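PDB 5GIZ: putative hemin transport system, substrate-binding protein from Burkholderia cenocepacia J2315, which binds heme in the periplasm and probably hands it to an inner-membrane ABC transporter as the soluble component of a heme-uptake system. Local coordinates for residues Q126-D131 / P253-A258; R239-D244 / H263-D268; T27-L32 / L115-A120; I9-A14 / L71-A76. All coordinates share one frame; numbering follows the deposited sequence. Where two conformers were deposited one is given.

Interaction 1. Residues Q126-D131 / P253-A258; sequences QRFDRD and PRLPLA
Phe128 carries most of this contact, and its path can be traced outward from the helix. Its CB leaves the backbone beside the gap between the two segments, and with CG anti to the backbone N (chi1 178°) the ring swings across to Pro253, Leu255 and Pro256. The CD2 edge arrives first: Phe128 CD2 lies 3.6 Å from Pro253 O, with that carbonyl oxygen near the ring plane. One atom further out, Phe128 CE2 reaches Pro256 CD at 3.6 Å and Leu255 CB at 4.1 Å. The pyrrolidine stands at about a right angle to the phenyl group, with Pro256 CG over one ring face, offset toward the rim. A turn later along the same helix, Asp131 CB meets Pro256 CB at 3.7 Å, so the proline ring is gripped between Phe128 and Asp131 by apolar contact. The Asp131 carboxylate reaches the other backbone through a water that donates to Asp131 OD2 (2.8 Å) and, weakly, to Pro253 O (3.3 Å). Pro256 is the second residue of its helix, after the N-cap Arg254 and Leu255, the first helical residue. The arrangement therefore packs the start of helix 255-269 against the middle of the long helix 118-141, whose Trp132 and Ala135 also touch Pro256. Helix 101-114 takes up Phe128 through Val101, Val104, Arg105 and Ile108, while Pro253 rests on Glu17 and Thr18 of helix 13-23.

Interaction 2. Residues R239-D244 / H263-D268; sequences RVVSLD and HRRLSD
The guanidinium of Arg265 has Leu243 CD1 over the centre of one face, 3.5 Å above the plane, and oxygens at its edge: Ser242 O near the plane and a water in it. Leu243 crosses the arginine at about a right angle, so a single methyl group seats on the flat group. At the edge, Arg265 NH1 donates to Ser242 O over 2.7 Å; the bond is short but bent (135° at the hydrogen), and it enters in the carbonyl plane. The same NH1 also donates to the water, 3.2 Å away, which in turn lies 3.0 Å from Ser242 OG. The arginine reaches this far because its chain runs extended from CG to NE. Strand 240-243 and the helical segment 263-268 run nearly antiparallel, at 160° and with a closest axis approach of 8.8 Å, as helices commonly do when they pack on the sheet of an alpha/beta domain; the strand pairs in parallel with 206-210. Nearer the helix backbone the contact is apolar. Val241 CG1, anti to the backbone N, meets Arg265 CB at 3.6 Å, and Val241 CG2 approaches Leu266 CD2 at 4.4 Å. Leu266 and Val241 both also touch Val206 of the neighbouring strand.

Interaction 3. Residues T27-L32 / L115-A120; sequences TPRYRL and LDVRDA
Two side-chain conformations set up this contact. Tyr30 has CG in the crowded position between the backbone N and the carbonyl carbon (chi1 60°), which lays its ring against Leu115; Arg29 is bent at chi2 (-90°) and chi3, curling its guanidinium back to Asp116. Leu115 CD1 stands over one face of the tyrosine ring, 3.9 Å from the centroid and 15° off the normal, a CH-pi contact. On the opposite face lies Thr27 OG1, and at the edge, in plane, Val117 CG1 comes within 3.9 Å of Tyr30 CE2. The ring is thus flanked on both faces and along one edge. Asp116 OD2 accepts from both Arg29 NE and Arg29 NH2, each at 2.8 Å. Both bonds are weak because the N-H directions straddle the oxygen, and the carboxylate plane stands nearly perpendicular to the guanidinium, so one oxygen serves the whole salt bridge. A water donates to Arg29 O and, more weakly, to Leu115 O, linking the two backbones. Thr27 OG1 also accepts from Arg29 N (3.1 Å), forming an ST turn that shapes the approach to strand 30-35. Across from it, Asp116, at positive phi, closes helix 101-114 with a Schellman motif, and Val117 is the N-cap of helix 118-141. This Schellman-capped turn between the two helices packs on the start of strand 30-35, an outermost strand of the parallel sheet, away from the annotated heme site.

Interaction 4. Residues I9-A14 / L71-A76; sequences IVIGGA and LASAEA
Leu71 opens the segment with a backbone bond at each end: Leu71 N donates to Ile9 O (2.9 Å), and Leu71 O accepts from Ile11 N (2.8 Å). Both donors lie nearly along the carbonyl axis. The same Leu71 O also takes a CA-H...O contact from Val10 CA. The Leu71 side chain lies alongside that of Val10 and points the same way, Leu71 CD1 being 4.2 Å from Val10 CG2; beyond them, Leu71 packs on Val111 and Ala114 of helix 101-114. Ala72 pairs with Ile11, its methyl on the other face of the sheet together with the isoleucine. These two parallel bridges join strands 6-11 and 69-72, the central pair of a four-stranded parallel sheet in the order 30-35, 6-11, 69-72, 91-94, a Rossmann-like arrangement in which loops at the C-terminal ends of the strands carry binding residues. Past the strand, Ser73 N adds a third rung to Ile11 O (2.9 Å), more bent at 138° but still in the carbonyl plane. Ser73 CB then faces Gly12, where a side chain would collide with it; the backbone angles of Gly12 (phi 116°, psi 116°) likewise suit a residue lacking CB. Gly12 is the N-cap of helix 13-23, and Gly13 contacts heme in a heme-bound structure of this protein. Ser73 to Ala76 form a type I turn, closed by Ala76 N to Ser73 O. That turn brings Ala76 CB back to Ile11 CG2 at 3.6 Å, while Ser73 and Ile11 both touch Gln54, another heme-binding residue.

In the fold
Interactions 3 and 4 share the parallel sheet: strands 30-35 and 6-11 are neighbours in it, the centres of the two contacts lie about 17 Å apart, and Leu32 CD2 touches Val10 CG2 at 3.5 Å. Their segments alternate along the chain, and both precede interaction 1. Helix 118-141 joins interactions 3 and 1; helix 255-269 joins interactions 1 and 2, whose segments also alternate. Interaction 1 touches interaction 4 through Pro253 and Ala14, whereas interaction 2, on the mixed sheet, lies on the opposite side of the chain's centre from interactions 3 and 4. The long helix 118-141 links the two sheet-based halves and helix 255-269 packs beside it, consistent with the bilobal, helix-linked fold of this family.

Interaction 1. Residues Q126-D131 / P253-A258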
loop_
_atom_site.group_PDB
_atom_site.type_symbol
_atom_site.label_atom_id
_atom_site.label_comp_id
_atom_site.label_asym_id
_atom_site.label_seq_id
_atom_site.Cartn_x
_atom_site.Cartn_y
_atom_site.Cartn_z
ATOM N N GLN A 126 -5.707 -16.618 -10.191
ATOM C CA GLN A 126 -5.327 -16.901 -11.542
ATOM C C GLN A 126 -5.236 -15.605 -12.364
ATOM O O GLN A 126 -4.297 -15.418 -13.109
ATOM C CB GLN A 126 -6.322 -17.884 -12.102
ATOM C CG GLN A 126 -6.125 -18.251 -13.534
ATOM C CD GLN A 126 -7.295 -19.112 -14.016
ATOM O OE1 GLN A 126 -8.417 -18.628 -14.166
ATOM N NE2 GLN A 126 -7.066 -20.356 -14.176
ATOM N N ARG A 127 -6.188 -14.686 -12.180
ATOM C CA ARG A 127 -6.157 -13.373 -12.883
ATOM C C ARG A 127 -4.957 -12.551 -12.450
ATOM O O ARG A 127 -4.205 -11.997 -13.254
ATOM C CB ARG A 127 -7.425 -12.534 -12.575
ATOM C CG ARG A 127 -8.734 -13.167 -12.995
ATOM C CD ARG A 127 -9.892 -12.187 -13.191
ATOM N NE ARG A 127 -10.262 -11.377 -12.025
ATOM C CZ ARG A 127 -11.012 -11.784 -10.997
ATOM N NH1 ARG A 127 -11.503 -13.030 -10.917
ATOM N NH2 ARG A 127 -11.276 -10.919 -10.024
ATOM N N PHE A 128 -4.783 -12.455 -11.132
ATOM C CA PHE A 128 -3.682 -11.753 -10.546
ATOM C C PHE A 128 -2.348 -12.262 -11.101
ATOM O O PHE A 128 -1.488 -11.472 -11.518
ATOM C CB PHE A 128 -3.738 -11.885 -9.024
ATOM C CG PHE A 128 -2.615 -11.231 -8.341
ATOM C CD1 PHE A 128 -1.431 -11.908 -8.126
ATOM C CD2 PHE A 128 -2.722 -9.928 -7.860
ATOM C CE1 PHE A 128 -0.382 -11.349 -7.451
ATOM C CE2 PHE A 128 -1.678 -9.354 -7.191
ATOM C CZ PHE A 128 -0.495 -10.050 -6.969
ATOM N N ASP A 129 -2.180 -13.582 -11.128
ATOM C CA ASP A 129 -0.927 -14.176 -11.599
ATOM C C ASP A 129 -0.640 -13.905 -13.062
ATOM O O ASP A 129 0.483 -13.621 -13.426
ATOM C CB ASP A 129 -0.912 -15.688 -11.368
ATOM C CG ASP A 129 -0.711 -16.077 -9.912
ATOM O OD1 ASP A 129 -0.384 -15.211 -9.062
ATOM O OD2 ASP A 129 -0.845 -17.298 -9.564
ATOM N N ARG A 130 -1.697 -13.886 -13.892
ATOM C CA ARG A 130 -1.560 -13.541 -15.301
ATOM C C ARG A 130 -1.150 -12.079 -15.415
ATOM O O ARG A 130 -0.237 -11.728 -16.167
ATOM C CB ARG A 130 -2.889 -13.838 -16.018
ATOM C CG ARG A 130 -2.907 -13.590 -17.498
ATOM C CD ARG A 130 -4.181 -14.191 -18.080
ATOM N NE ARG A 130 -5.437 -13.604 -17.559
ATOM C CZ ARG A 130 -6.406 -14.243 -16.883
ATOM N NH1 ARG A 130 -6.332 -15.549 -16.584
ATOM N NH2 ARG A 130 -7.500 -13.559 -16.502
ATOM N N ASP A 131 -1.837 -11.227 -14.684
ATOM C CA ASP A 131 -1.486 -9.824 -14.734
ATOM C C ASP A 131 -0.074 -9.554 -14.211
ATOM O O ASP A 131 0.663 -8.678 -14.721
ATOM C CB ASP A 131 -2.486 -8.987 -13.957
ATOM C CG ASP A 131 -3.860 -8.953 -14.603
ATOM O OD1 ASP A 131 -4.030 -9.289 -15.774
ATOM O OD2 ASP A 131 -4.796 -8.558 -13.938
ATOM N N PRO A 253 -4.582 -6.457 -4.565
ATOM C CA PRO A 253 -4.834 -7.116 -5.839
ATOM C C PRO A 253 -4.491 -6.280 -7.054
ATOM O O PRO A 253 -4.523 -6.771 -8.165
ATOM C CB PRO A 253 -6.316 -7.509 -5.774
ATOM C CG PRO A 253 -6.875 -6.608 -4.744
ATOM C CD PRO A 253 -5.809 -6.315 -3.760
ATOM N N ARG A 254 -4.251 -4.982 -6.867
ATOM C CA ARG A 254 -3.811 -4.123 -7.985
ATOM C C ARG A 254 -2.323 -4.025 -8.141
ATOM O O ARG A 254 -1.819 -3.236 -8.923
ATOM C CB ARG A 254 -4.391 -2.695 -7.844
ATOM C CG ARG A 254 -5.904 -2.602 -7.950
ATOM C CD ARG A 254 -6.427 -1.159 -7.888
ATOM N NE ARG A 254 -6.208 -0.562 -6.588
ATOM C CZ ARG A 254 -6.230 0.767 -6.326
ATOM N NH1 ARG A 254 -6.341 1.650 -7.316
ATOM N NH2 ARG A 254 -6.072 1.206 -5.090
ATOM N N LEU A 255 -1.590 -4.883 -7.424
ATOM C CA LEU A 255 -0.131 -4.810 -7.473
ATOM C C LEU A 255 0.409 -4.783 -8.933
ATOM O O LEU A 255 1.271 -4.005 -9.246
ATOM C CB LEU A 255 0.524 -5.948 -6.676
ATOM C CG LEU A 255 2.047 -5.874 -6.627
ATOM C CD1 LEU A 255 2.603 -4.735 -5.816
ATOM C CD2 LEU A 255 2.596 -7.179 -6.087
ATOM N N PRO A 256 -0.067 -5.665 -9.815
ATOM C CA PRO A 256 0.466 -5.678 -11.183
ATOM C C PRO A 256 0.266 -4.340 -11.895
ATOM O O PRO A 256 1.213 -3.837 -12.510
ATOM C CB PRO A 256 -0.295 -6.803 -11.844
ATOM C CG PRO A 256 -0.654 -7.717 -10.695
ATOM C CD PRO A 256 -1.051 -6.748 -9.607
ATOM N N LEU A 257 -0.894 -3.736 -11.722
ATOM C CA LEU A 257 -1.148 -2.413 -12.308
ATOM C C LEU A 257 -0.361 -1.337 -11.650
ATOM O O LEU A 257 0.142 -0.439 -12.315
ATOM C CB LEU A 257 -2.637 -2.091 -12.231
ATOM C CG LEU A 257 -3.084 -0.779 -12.881
ATOM C CD1 LEU A 257 -2.823 -0.761 -14.365
ATOM C CD2 LEU A 257 -4.543 -0.572 -12.515
ATOM N N ALA A 258 -0.225 -1.403 -10.329
ATOM C CA ALA A 258 0.587 -0.443 -9.615
ATOM C C ALA A 258 2.058 -0.454 -10.056
ATOM O O ALA A 258 2.665 0.595 -10.254
ATOM C CB ALA A 258 0.503 -0.681 -8.127
HETATM O O HOH W 1 -4.154 -7.834 -11.314
#

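Interaction 2. Residues R239-D244 / H263-D268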
loop_
_atom_site.group_PDB
_atom_site.type_symbol
_atom_site.label_atom_id
_atom_site.label_comp_id
_atom_site.label_asym_id
_atom_site.label_seq_id
_atom_site.Cartn_x
_atom_site.Cartn_y
_atom_site.Cartn_z
ATOM N N ARG A 239 12.574 16.413 -11.462
ATOM C CA ARG A 239 11.969 15.100 -11.780
ATOM C C ARG A 239 11.235 14.473 -10.588
ATOM O O ARG A 239 11.837 13.999 -9.637
ATOM C CB ARG A 239 13.060 14.170 -12.246
ATOM C CG ARG A 239 12.644 13.088 -13.140
ATOM C CD ARG A 239 13.903 12.380 -13.621
ATOM N NE ARG A 239 14.713 13.006 -14.662
ATOM C CZ ARG A 239 16.049 13.141 -14.634
ATOM N NH1 ARG A 239 16.788 12.818 -13.550
ATOM N NH2 ARG A 239 16.711 13.625 -15.705
ATOM N N VAL A 240 9.927 14.620 -10.634
ATOM C CA VAL A 240 9.012 14.215 -9.579
ATOM C C VAL A 240 7.964 13.306 -10.161
ATOM O O VAL A 240 7.401 13.618 -11.230
ATOM C CB VAL A 240 8.327 15.482 -8.987
ATOM C CG1 VAL A 240 7.308 15.130 -7.919
ATOM C CG2 VAL A 240 9.377 16.435 -8.445
ATOM N N VAL A 241 7.648 12.217 -9.444
ATOM C CA VAL A 241 6.528 11.341 -9.773
ATOM C C VAL A 241 5.636 11.215 -8.549
ATOM O O VAL A 241 6.125 10.944 -7.453
ATOM C CB VAL A 241 7.003 9.931 -10.145
ATOM C CG1 VAL A 241 5.856 8.962 -10.246
ATOM C CG2 VAL A 241 7.757 10.022 -11.475
ATOM N N SER A 242 4.347 11.434 -8.745
ATOM C CA SER A 242 3.362 11.203 -7.679
ATOM C C SER A 242 2.464 10.034 -8.044
ATOM O O SER A 242 2.227 9.787 -9.230
ATOM C CB SER A 242 2.560 12.482 -7.401
ATOM O OG SER A 242 1.840 12.924 -8.516
ATOM N N LEU A 243 1.958 9.346 -7.023
ATOM C CA LEU A 243 0.919 8.362 -7.177
ATOM C C LEU A 243 0.122 8.306 -5.856
ATOM O O LEU A 243 0.653 8.557 -4.781
ATOM C CB LEU A 243 1.515 6.991 -7.602
ATOM C CG LEU A 243 0.523 5.947 -8.103
ATOM C CD1 LEU A 243 -0.160 6.374 -9.382
ATOM C CD2 LEU A 243 1.231 4.636 -8.361
ATOM N N ASP A 244 -1.117 7.926 -5.963
ATOM C CA ASP A 244 -1.953 7.719 -4.781
ATOM C C ASP A 244 -1.358 6.734 -3.808
ATOM O O ASP A 244 -0.883 5.689 -4.239
ATOM C CB ASP A 244 -3.293 7.215 -5.297
ATOM C CG ASP A 244 -4.188 6.757 -4.253
ATOM O OD1 ASP A 244 -4.900 7.610 -3.618
ATOM O OD2 ASP A 244 -4.261 5.561 -4.034
ATOM N N HIS A 263 6.365 1.988 -13.170
ATOM C CA HIS A 263 7.380 1.832 -14.209
ATOM C C HIS A 263 7.102 2.818 -15.388
ATOM O O HIS A 263 8.017 3.462 -15.874
ATOM C CB HIS A 263 7.375 0.389 -14.738
ATOM C CG HIS A 263 8.269 0.155 -15.897
ATOM N ND1 HIS A 263 7.779 0.142 -17.180
ATOM C CD2 HIS A 263 9.593 -0.114 -15.985
ATOM C CE1 HIS A 263 8.775 -0.093 -18.020
ATOM N NE2 HIS A 263 9.870 -0.317 -17.320
ATOM N N ARG A 264 5.839 2.994 -15.768
ATOM C CA ARG A 264 5.509 3.938 -16.835
ATOM C C ARG A 264 5.905 5.333 -16.401
ATOM O O ARG A 264 6.517 6.076 -17.160
ATOM C CB ARG A 264 3.991 3.970 -17.147
ATOM C CG ARG A 264 3.541 4.969 -18.185
ATOM C CD ARG A 264 2.026 5.240 -18.252
ATOM N NE ARG A 264 1.337 4.068 -18.745
ATOM C CZ ARG A 264 0.549 3.298 -18.028
ATOM N NH1 ARG A 264 0.255 3.590 -16.789
ATOM N NH2 ARG A 264 -0.016 2.225 -18.589
ATOM N N ARG A 265 5.522 5.702 -15.192
ATOM C CA ARG A 265 5.797 7.052 -14.705
ATOM C C ARG A 265 7.273 7.385 -14.550
ATOM O O ARG A 265 7.773 8.472 -14.920
ATOM C CB ARG A 265 5.011 7.402 -13.434
ATOM C CG ARG A 265 3.485 7.333 -13.653
ATOM C CD ARG A 265 2.703 7.906 -12.475
ATOM N NE ARG A 265 1.310 7.762 -12.793
ATOM C CZ ARG A 265 0.312 8.418 -12.218
ATOM N NH1 ARG A 265 0.515 9.296 -11.239
ATOM N NH2 ARG A 265 -0.873 8.218 -12.667
ATOM N N LEU A 266 8.015 6.399 -14.093
ATOM C CA LEU A 266 9.457 6.600 -13.948
ATOM C C LEU A 266 10.073 6.687 -15.356
ATOM O O LEU A 266 10.992 7.499 -15.583
ATOM C CB LEU A 266 10.087 5.431 -13.208
ATOM C CG LEU A 266 9.772 5.306 -11.726
ATOM C CD1 LEU A 266 10.468 4.100 -11.162
ATOM C CD2 LEU A 266 10.261 6.491 -10.917
ATOM N N SER A 267 9.577 5.870 -16.277
ATOM C CA SER A 267 10.067 5.837 -17.648
ATOM C C SER A 267 9.809 7.158 -18.380
ATOM O O SER A 267 10.680 7.686 -19.120
ATOM C CB SER A 267 9.489 4.671 -18.431
ATOM O OG SER A 267 9.916 3.462 -17.830
ATOM N N ASP A 268 8.603 7.715 -18.192
ATOM C CA ASP A 268 8.292 9.012 -18.763
ATOM C C ASP A 268 9.215 10.056 -18.147
ATOM O O ASP A 268 9.767 10.941 -18.847
ATOM C CB ASP A 268 6.828 9.371 -18.446
ATOM C CG ASP A 268 5.782 8.679 -19.349
ATOM O OD1 ASP A 268 6.125 7.982 -20.316
ATOM O OD2 ASP A 268 4.581 8.894 -19.053
HETATM O O HOH W 2 -0.570 11.251 -8.937
#

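Interaction 3. Residues T27-L32 / L115-A120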
loop_
_atom_site.group_PDB
_atom_site.type_symbol
_atom_site.label_atom_id
_atom_site.label_comp_id
_atom_site.label_asym_id
_atom_site.label_seq_id
_atom_site.Cartn_x
_atom_site.Cartn_y
_atom_site.Cartn_z
ATOM N N THR A 27 -22.339 -10.893 -0.628
ATOM C CA THR A 27 -22.541 -12.122 -1.376
ATOM C C THR A 27 -23.476 -12.995 -0.553
ATOM O O THR A 27 -24.017 -12.540 0.461
ATOM C CB THR A 27 -21.198 -12.855 -1.609
ATOM O OG1 THR A 27 -20.746 -13.456 -0.381
ATOM C CG2 THR A 27 -20.152 -11.892 -2.156
ATOM N N PRO A 28 -23.689 -14.246 -0.980
ATOM C CA PRO A 28 -24.472 -15.069 -0.072
ATOM C C PRO A 28 -23.747 -15.348 1.265
ATOM O O PRO A 28 -24.406 -15.459 2.284
ATOM C CB PRO A 28 -24.703 -16.358 -0.879
ATOM C CG PRO A 28 -24.641 -15.912 -2.307
ATOM C CD PRO A 28 -23.585 -14.845 -2.326
ATOM N N ARG A 29 -22.413 -15.415 1.267
ATOM C CA ARG A 29 -21.683 -15.867 2.458
ATOM C C ARG A 29 -21.306 -14.744 3.420
ATOM O O ARG A 29 -20.954 -15.021 4.567
ATOM C CB ARG A 29 -20.390 -16.636 2.089
ATOM C CG ARG A 29 -20.472 -17.695 0.978
ATOM C CD ARG A 29 -20.807 -19.120 1.418
ATOM N NE ARG A 29 -20.239 -19.487 2.718
ATOM C CZ ARG A 29 -20.911 -19.551 3.871
ATOM N NH1 ARG A 29 -22.217 -19.282 3.936
ATOM N NH2 ARG A 29 -20.264 -19.885 4.983
ATOM N N TYR A 30 -21.333 -13.489 2.978
ATOM C CA TYR A 30 -20.847 -12.408 3.851
ATOM C C TYR A 30 -21.222 -11.045 3.314
ATOM O O TYR A 30 -21.509 -10.880 2.127
ATOM C CB TYR A 30 -19.311 -12.451 4.008
ATOM C CG TYR A 30 -18.603 -12.298 2.687
ATOM C CD1 TYR A 30 -18.324 -11.048 2.157
ATOM C CD2 TYR A 30 -18.266 -13.417 1.940
ATOM C CE1 TYR A 30 -17.701 -10.923 0.935
ATOM C CE2 TYR A 30 -17.642 -13.305 0.731
ATOM C CZ TYR A 30 -17.349 -12.069 0.224
ATOM O OH TYR A 30 -16.736 -11.977 -1.017
ATOM N N ARG A 31 -21.196 -10.062 4.203
ATOM C CA ARG A 31 -21.383 -8.654 3.850
ATOM C C ARG A 31 -20.356 -7.837 4.607
ATOM O O ARG A 31 -20.176 -8.026 5.820
ATOM C CB ARG A 31 -22.814 -8.211 4.249
ATOM C CG ARG A 31 -23.909 -8.975 3.522
ATOM C CD ARG A 31 -25.285 -8.880 4.156
ATOM N NE ARG A 31 -25.450 -9.741 5.325
ATOM C CZ ARG A 31 -25.633 -9.309 6.563
ATOM N NH1 ARG A 31 -25.660 -7.994 6.806
ATOM N NH2 ARG A 31 -25.789 -10.189 7.559
ATOM N N LEU A 32 -19.632 -6.956 3.918
ATOM C CA LEU A 32 -18.696 -6.074 4.561
ATOM C C LEU A 32 -19.497 -4.899 5.145
ATOM O O LEU A 32 -20.293 -4.307 4.424
ATOM C CB LEU A 32 -17.651 -5.611 3.556
ATOM C CG LEU A 32 -16.995 -6.827 2.864
ATOM C CD1 LEU A 32 -16.462 -6.548 1.469
ATOM C CD2 LEU A 32 -15.900 -7.382 3.750
ATOM N N LEU A 115 -13.452 -16.098 4.295
ATOM C CA LEU A 115 -14.801 -15.737 3.810
ATOM C C LEU A 115 -15.579 -16.928 3.205
ATOM O O LEU A 115 -16.714 -16.756 2.772
ATOM C CB LEU A 115 -14.725 -14.584 2.804
ATOM C CG LEU A 115 -14.216 -13.248 3.364
ATOM C CD1 LEU A 115 -14.169 -12.225 2.243
ATOM C CD2 LEU A 115 -15.055 -12.732 4.521
ATOM N N ASP A 116 -14.942 -18.091 3.210
ATOM C CA ASP A 116 -15.503 -19.348 2.689
ATOM C C ASP A 116 -15.908 -19.181 1.236
ATOM O O ASP A 116 -16.997 -19.602 0.796
ATOM C CB ASP A 116 -16.662 -19.800 3.573
ATOM C CG ASP A 116 -17.154 -21.180 3.240
ATOM O OD1 ASP A 116 -16.386 -22.066 2.785
ATOM O OD2 ASP A 116 -18.366 -21.379 3.490
ATOM N N VAL A 117 -15.018 -18.543 0.478
ATOM C CA VAL A 117 -15.194 -18.454 -0.964
ATOM C C VAL A 117 -13.937 -18.927 -1.690
ATOM O O VAL A 117 -13.326 -18.181 -2.457
ATOM C CB VAL A 117 -15.627 -17.052 -1.416
ATOM C CG1 VAL A 117 -17.060 -16.761 -0.960
ATOM C CG2 VAL A 117 -14.677 -15.941 -0.910
ATOM N N ARG A 118 -13.562 -20.184 -1.460
ATOM C CA ARG A 118 -12.382 -20.788 -2.098
ATOM C C ARG A 118 -12.352 -20.627 -3.624
ATOM O O ARG A 118 -11.339 -20.233 -4.157
ATOM C CB ARG A 118 -12.270 -22.270 -1.690
ATOM C CG ARG A 118 -11.621 -23.215 -2.711
ATOM C CD ARG A 118 -11.772 -24.671 -2.266
ATOM N NE ARG A 118 -13.002 -25.280 -2.780
ATOM C CZ ARG A 118 -13.135 -25.787 -4.004
ATOM N NH1 ARG A 118 -12.115 -25.756 -4.855
ATOM N NH2 ARG A 118 -14.287 -26.331 -4.388
ATOM N N ASP A 119 -13.442 -20.932 -4.312
ATOM C CA ASP A 119 -13.489 -20.832 -5.785
ATOM C C ASP A 119 -13.212 -19.400 -6.313
ATOM O O ASP A 119 -12.443 -19.219 -7.250
ATOM C CB ASP A 119 -14.830 -21.334 -6.327
ATOM C CG ASP A 119 -14.932 -22.873 -6.353
ATOM O OD1 ASP A 119 -13.950 -23.579 -6.025
ATOM O OD2 ASP A 119 -16.026 -23.369 -6.710
ATOM N N ALA A 120 -13.846 -18.414 -5.699
ATOM C CA ALA A 120 -13.603 -17.004 -6.022
ATOM C C ALA A 120 -12.114 -16.688 -5.802
ATOM O O ALA A 120 -11.482 -15.973 -6.604
ATOM C CB ALA A 120 -14.479 -16.110 -5.174
HETATM O O HOH W 3 -18.340 -16.056 5.160
#

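Interaction 4. Residues I9-A14 / L71-A76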
loop_
_atom_site.group_PDB
_atom_site.type_symbol
_atom_site.label_atom_id
_atom_site.label_comp_id
_atom_site.label_asym_id
_atom_site.label_seq_id
_atom_site.Cartn_x
_atom_site.Cartn_y
_atom_site.Cartn_z
ATOM N N ILE A 9 -15.879 -6.992 9.165
ATOM C CA ILE A 9 -15.121 -5.758 9.209
ATOM C C ILE A 9 -13.701 -6.020 8.718
ATOM O O ILE A 9 -13.111 -7.049 9.034
ATOM C CB ILE A 9 -15.165 -5.132 10.610
ATOM C CG1 ILE A 9 -16.610 -4.679 10.899
ATOM C CG2 ILE A 9 -14.116 -4.013 10.765
ATOM C CD1 ILE A 9 -16.821 -4.166 12.301
ATOM N N VAL A 10 -13.159 -5.081 7.945
ATOM C CA VAL A 10 -11.836 -5.281 7.364
ATOM C C VAL A 10 -10.959 -4.097 7.763
ATOM O O VAL A 10 -11.376 -2.948 7.642
ATOM C CB VAL A 10 -11.925 -5.441 5.831
ATOM C CG1 VAL A 10 -10.543 -5.721 5.241
ATOM C CG2 VAL A 10 -12.917 -6.527 5.461
ATOM N N ILE A 11 -9.764 -4.400 8.213
ATOM C CA ILE A 11 -8.774 -3.416 8.636
ATOM C C ILE A 11 -7.596 -3.541 7.721
ATOM O O ILE A 11 -6.917 -4.547 7.777
ATOM C CB ILE A 11 -8.344 -3.565 10.114
ATOM C CG1 ILE A 11 -9.535 -3.703 11.085
ATOM C CG2 ILE A 11 -7.408 -2.407 10.423
ATOM C CD1 ILE A 11 -10.528 -2.612 11.043
ATOM N N GLY A 12 -7.319 -2.498 6.936
ATOM C CA GLY A 12 -6.225 -2.474 6.019
ATOM C C GLY A 12 -6.734 -2.368 4.591
ATOM O O GLY A 12 -7.419 -3.245 4.077
ATOM N N GLY A 13 -6.395 -1.271 3.941
ATOM C CA GLY A 13 -6.912 -1.006 2.622
ATOM C C GLY A 13 -6.769 -2.116 1.595
ATOM O O GLY A 13 -7.683 -2.414 0.823
ATOM N N ALA A 14 -5.627 -2.775 1.584
ATOM C CA ALA A 14 -5.442 -3.860 0.654
ATOM C C ALA A 14 -6.292 -5.053 0.950
ATOM O O ALA A 14 -6.615 -5.805 0.049
ATOM C CB ALA A 14 -3.972 -4.278 0.596
ATOM N N LEU A 71 -11.167 -9.190 9.537
ATOM C CA LEU A 71 -9.958 -9.458 8.814
ATOM C C LEU A 71 -9.038 -8.299 9.045
ATOM O O LEU A 71 -9.375 -7.168 8.703
ATOM C CB LEU A 71 -10.243 -9.600 7.322
ATOM C CG LEU A 71 -11.366 -10.590 6.962
ATOM C CD1 LEU A 71 -11.642 -10.487 5.439
ATOM C CD2 LEU A 71 -11.045 -11.961 7.432
ATOM N N ALA A 72 -7.888 -8.572 9.657
ATOM C CA ALA A 72 -7.009 -7.521 10.109
ATOM C C ALA A 72 -5.632 -7.595 9.535
ATOM O O ALA A 72 -4.984 -8.663 9.535
ATOM C CB ALA A 72 -6.908 -7.551 11.635
ATOM N N SER A 73 -5.166 -6.461 9.062
ATOM C CA SER A 73 -3.821 -6.392 8.512
ATOM C C SER A 73 -2.850 -6.470 9.674
ATOM O O SER A 73 -3.201 -6.246 10.858
ATOM C CB SER A 73 -3.649 -5.088 7.768
ATOM O OG SER A 73 -3.680 -4.072 8.717
ATOM N N ALA A 74 -1.593 -6.655 9.288
ATOM C CA ALA A 74 -0.482 -6.683 10.234
ATOM C C ALA A 74 -0.397 -5.389 11.047
ATOM O O ALA A 74 0.025 -5.402 12.183
ATOM C CB ALA A 74 0.822 -6.924 9.461
ATOM N N GLU A 75 -0.828 -4.291 10.455
ATOM C CA GLU A 75 -0.734 -2.957 11.048
ATOM C C GLU A 75 -1.892 -2.604 12.022
ATOM O O GLU A 75 -1.831 -1.617 12.788
ATOM C CB GLU A 75 -0.611 -1.950 9.886
ATOM C CG GLU A 75 0.631 -2.180 8.991
ATOM C CD GLU A 75 0.415 -2.986 7.685
ATOM O OE1 GLU A 75 -0.603 -3.674 7.497
ATOM O OE2 GLU A 75 1.307 -2.947 6.802
ATOM N N ALA A 76 -2.950 -3.417 12.039
ATOM C CA ALA A 76 -4.138 -3.132 12.864
ATOM C C ALA A 76 -3.829 -3.086 14.371
ATOM O O ALA A 76 -3.170 -3.958 14.880
ATOM C CB ALA A 76 -5.205 -4.177 12.583
#